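Local coordinates for prophage Pfl 6 Cro (Pseudomonas fluorescens, PDB 2PIJ), which probably represses transcription as a prophage Cro regulator, binding operator DNA as a dimer through its helix-turn-helix, at residues R35-T43 with V50-I58. Numbering follows the deposited sequence.
Sequences RAGRSIEIT and VEANEIRPI
I42 lies across A52 on the helix-covered face of the hairpin: its CD1 reaches the A52 CB at 3.7 Å, while its CG2, anti to the backbone N (chi1 -59° for CG1), meets CG1 of V50 at 3.8 Å. L19 and L23 of helix 16-23 cover this group. Further along the same face I40 lays its CD1 against the aliphatic root of E54, 3.7 Å from CB, with L6 and M33 packed on I40. Between the two faces the strands run antiparallel, with E41–N53 and T43–E51 as hydrogen-bonded pairs; the E41 N to N53 O bond measures 2.8 Å. On the other face one water joins both strands, donating to E41 O and OE1 and accepting from T43 OG1 and N53 ND2. At the polar edge the extended E54 chain carries its carboxylate to R38, whose bend at chi3 (59°) helps bring NE to OE2 at 3.0 Å, above the carboxylate plane. R38 NH2 to E54 OE1, at 3.4 Å, is a weak bond; Q32 OE1 accepts from R38 NH1. A second water accepts from S39 N, at the centre of an inverse gamma turn, and donates to E54 OE2. Residues 52-58 pair antiparallel with a strand of the second subunit, continuing the sheet across the interface. This is the C-terminal β-hairpin of an α+β Cro fold: its outer strand pairs across the dimer interface, and its inner face packs on the helices.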
# COMPACT_ATOMS: atom_id res chain seq x y z
N ARG B 35 10.04 4.37 -14.01
CA ARG B 35 11.43 4.85 -13.96
C ARG B 35 12.01 4.79 -12.56
O ARG B 35 13.13 4.31 -12.36
CB ARG B 35 11.54 6.29 -14.45
CG ARG B 35 11.78 6.41 -15.93
CD ARG B 35 12.22 7.84 -16.34
NE ARG B 35 11.64 8.93 -15.53
CZ ARG B 35 10.40 9.41 -15.64
NH1 ARG B 35 9.53 8.91 -16.52
NH2 ARG B 35 10.01 10.39 -14.84
N ALA B 36 11.23 5.30 -11.61
CA ALA B 36 11.66 5.39 -10.21
C ALA B 36 11.49 4.09 -9.41
O ALA B 36 11.73 4.09 -8.21
CB ALA B 36 10.92 6.53 -9.52
N GLY B 37 11.08 2.99 -10.06
CA GLY B 37 10.87 1.70 -9.37
C GLY B 37 9.96 1.81 -8.15
O GLY B 37 10.24 1.23 -7.08
N ARG B 38 8.90 2.59 -8.28
CA ARG B 38 7.98 2.74 -7.19
C ARG B 38 7.19 1.45 -6.97
O ARG B 38 6.93 0.70 -7.92
CB ARG B 38 7.07 3.95 -7.43
CG ARG B 38 7.85 5.29 -7.33
CD ARG B 38 7.03 6.47 -7.91
NE ARG B 38 5.75 6.66 -7.22
CZ ARG B 38 4.87 7.61 -7.50
NH1 ARG B 38 5.12 8.53 -8.44
NH2 ARG B 38 3.73 7.68 -6.80
N SER B 39 6.84 1.15 -5.71
CA SER B 39 6.12 -0.11 -5.45
C SER B 39 4.63 0.02 -5.76
O SER B 39 3.80 0.18 -4.86
CB SER B 39 6.37 -0.71 -4.03
OG SER B 39 7.53 -1.58 -4.03
N ILE B 40 4.27 -0.08 -7.03
CA ILE B 40 2.89 0.10 -7.44
C ILE B 40 2.24 -1.25 -7.72
O ILE B 40 2.80 -2.10 -8.45
CB ILE B 40 2.81 1.06 -8.70
CG1 ILE B 40 3.56 2.43 -8.54
CG2 ILE B 40 1.35 1.19 -9.16
CD1 ILE B 40 2.97 3.45 -7.60
N GLU B 41 1.05 -1.46 -7.13
CA GLU B 41 0.27 -2.67 -7.26
C GLU B 41 -1.00 -2.34 -8.04
O GLU B 41 -1.71 -1.36 -7.78
CB GLU B 41 -0.03 -3.25 -5.88
CG GLU B 41 -0.89 -4.54 -5.92
CD GLU B 41 -1.55 -4.82 -4.61
OE1 GLU B 41 -2.54 -4.11 -4.25
OE2 GLU B 41 -1.13 -5.77 -3.94
N ILE B 42 -1.26 -3.14 -9.05
CA ILE B 42 -2.44 -2.97 -9.84
C ILE B 42 -3.52 -4.03 -9.42
O ILE B 42 -3.27 -5.22 -9.37
CB ILE B 42 -2.13 -3.09 -11.37
CG1 ILE B 42 -1.08 -2.03 -11.81
CG2 ILE B 42 -3.43 -3.01 -12.18
CD1 ILE B 42 -1.51 -0.57 -11.69
N THR B 43 -4.72 -3.54 -9.17
CA THR B 43 -5.88 -4.39 -8.89
C THR B 43 -6.91 -4.38 -10.05
O THR B 43 -7.38 -3.32 -10.46
CB THR B 43 -6.56 -4.02 -7.57
OG1 THR B 43 -5.58 -4.01 -6.52
CG2 THR B 43 -7.59 -5.03 -7.20
N VAL B 50 -10.34 -0.90 -12.57
CA VAL B 50 -8.91 -1.12 -12.36
C VAL B 50 -8.49 -0.09 -11.34
O VAL B 50 -8.86 1.08 -11.46
CB VAL B 50 -8.05 -1.06 -13.66
CG1 VAL B 50 -6.53 -1.10 -13.33
CG2 VAL B 50 -8.43 -2.17 -14.63
N GLU B 51 -7.77 -0.54 -10.31
CA GLU B 51 -7.24 0.39 -9.32
C GLU B 51 -5.73 0.27 -9.19
O GLU B 51 -5.13 -0.75 -9.57
CB GLU B 51 -7.87 0.22 -7.94
CG GLU B 51 -9.37 0.44 -7.92
CD GLU B 51 -9.95 0.37 -6.54
OE1 GLU B 51 -9.58 -0.55 -5.79
OE2 GLU B 51 -10.85 1.18 -6.27
N ALA B 52 -5.13 1.29 -8.64
CA ALA B 52 -3.65 1.31 -8.47
C ALA B 52 -3.38 1.88 -7.07
O ALA B 52 -4.03 2.85 -6.65
CB ALA B 52 -2.91 2.09 -9.59
N ASN B 53 -2.33 1.37 -6.44
CA ASN B 53 -1.91 1.74 -5.07
C ASN B 53 -0.41 1.59 -5.00
O ASN B 53 0.18 0.62 -5.49
CB ASN B 53 -2.55 0.77 -4.02
CG ASN B 53 -4.04 0.98 -3.88
OD1 ASN B 53 -4.47 1.98 -3.31
ND2 ASN B 53 -4.82 -0.02 -4.31
N GLU B 54 0.23 2.53 -4.35
CA GLU B 54 1.61 2.42 -3.98
C GLU B 54 1.63 1.81 -2.57
O GLU B 54 0.88 2.30 -1.67
CB GLU B 54 2.22 3.81 -3.95
CG GLU B 54 3.73 3.86 -3.68
CD GLU B 54 4.32 5.23 -4.02
OE1 GLU B 54 3.67 6.27 -3.76
OE2 GLU B 54 5.45 5.27 -4.56
N ILE B 55 2.42 0.75 -2.40
CA ILE B 55 2.68 0.17 -1.07
C ILE B 55 4.02 0.69 -0.53
O ILE B 55 5.10 0.39 -1.05
CB ILE B 55 2.75 -1.41 -1.08
CG1 ILE B 55 1.64 -2.10 -1.87
CG2 ILE B 55 2.74 -1.97 0.30
CD1 ILE B 55 0.13 -1.50 -1.88
N ARG B 56 3.91 1.49 0.52
CA ARG B 56 5.07 2.14 1.11
C ARG B 56 5.40 1.60 2.49
O ARG B 56 4.58 1.69 3.39
CB ARG B 56 4.79 3.65 1.20
CG ARG B 56 4.48 4.30 -0.17
CD ARG B 56 5.36 5.53 -0.38
NE ARG B 56 5.27 6.44 0.75
CZ ARG B 56 4.96 7.73 0.65
NH1 ARG B 56 4.73 8.30 -0.54
NH2 ARG B 56 4.91 8.47 1.75
N PRO B 57 6.63 1.05 2.69
CA PRO B 57 6.95 0.56 4.04
C PRO B 57 7.05 1.70 5.07
O PRO B 57 7.37 2.85 4.72
CB PRO B 57 8.29 -0.14 3.85
CG PRO B 57 8.82 0.35 2.61
CD PRO B 57 7.74 0.84 1.75
N ILE B 58 6.77 1.34 6.32
CA ILE B 58 6.83 2.22 7.46
C ILE B 58 7.66 1.48 8.53
O ILE B 58 7.26 0.42 9.04
CB ILE B 58 5.40 2.60 8.06
CG1 ILE B 58 4.44 3.19 7.00
CG2 ILE B 58 5.56 3.44 9.41
CD1 ILE B 58 4.77 4.61 6.50
O HOH W 1 7.26 3.23 -4.13
O HOH W 2 -3.62 -2.12 -6.00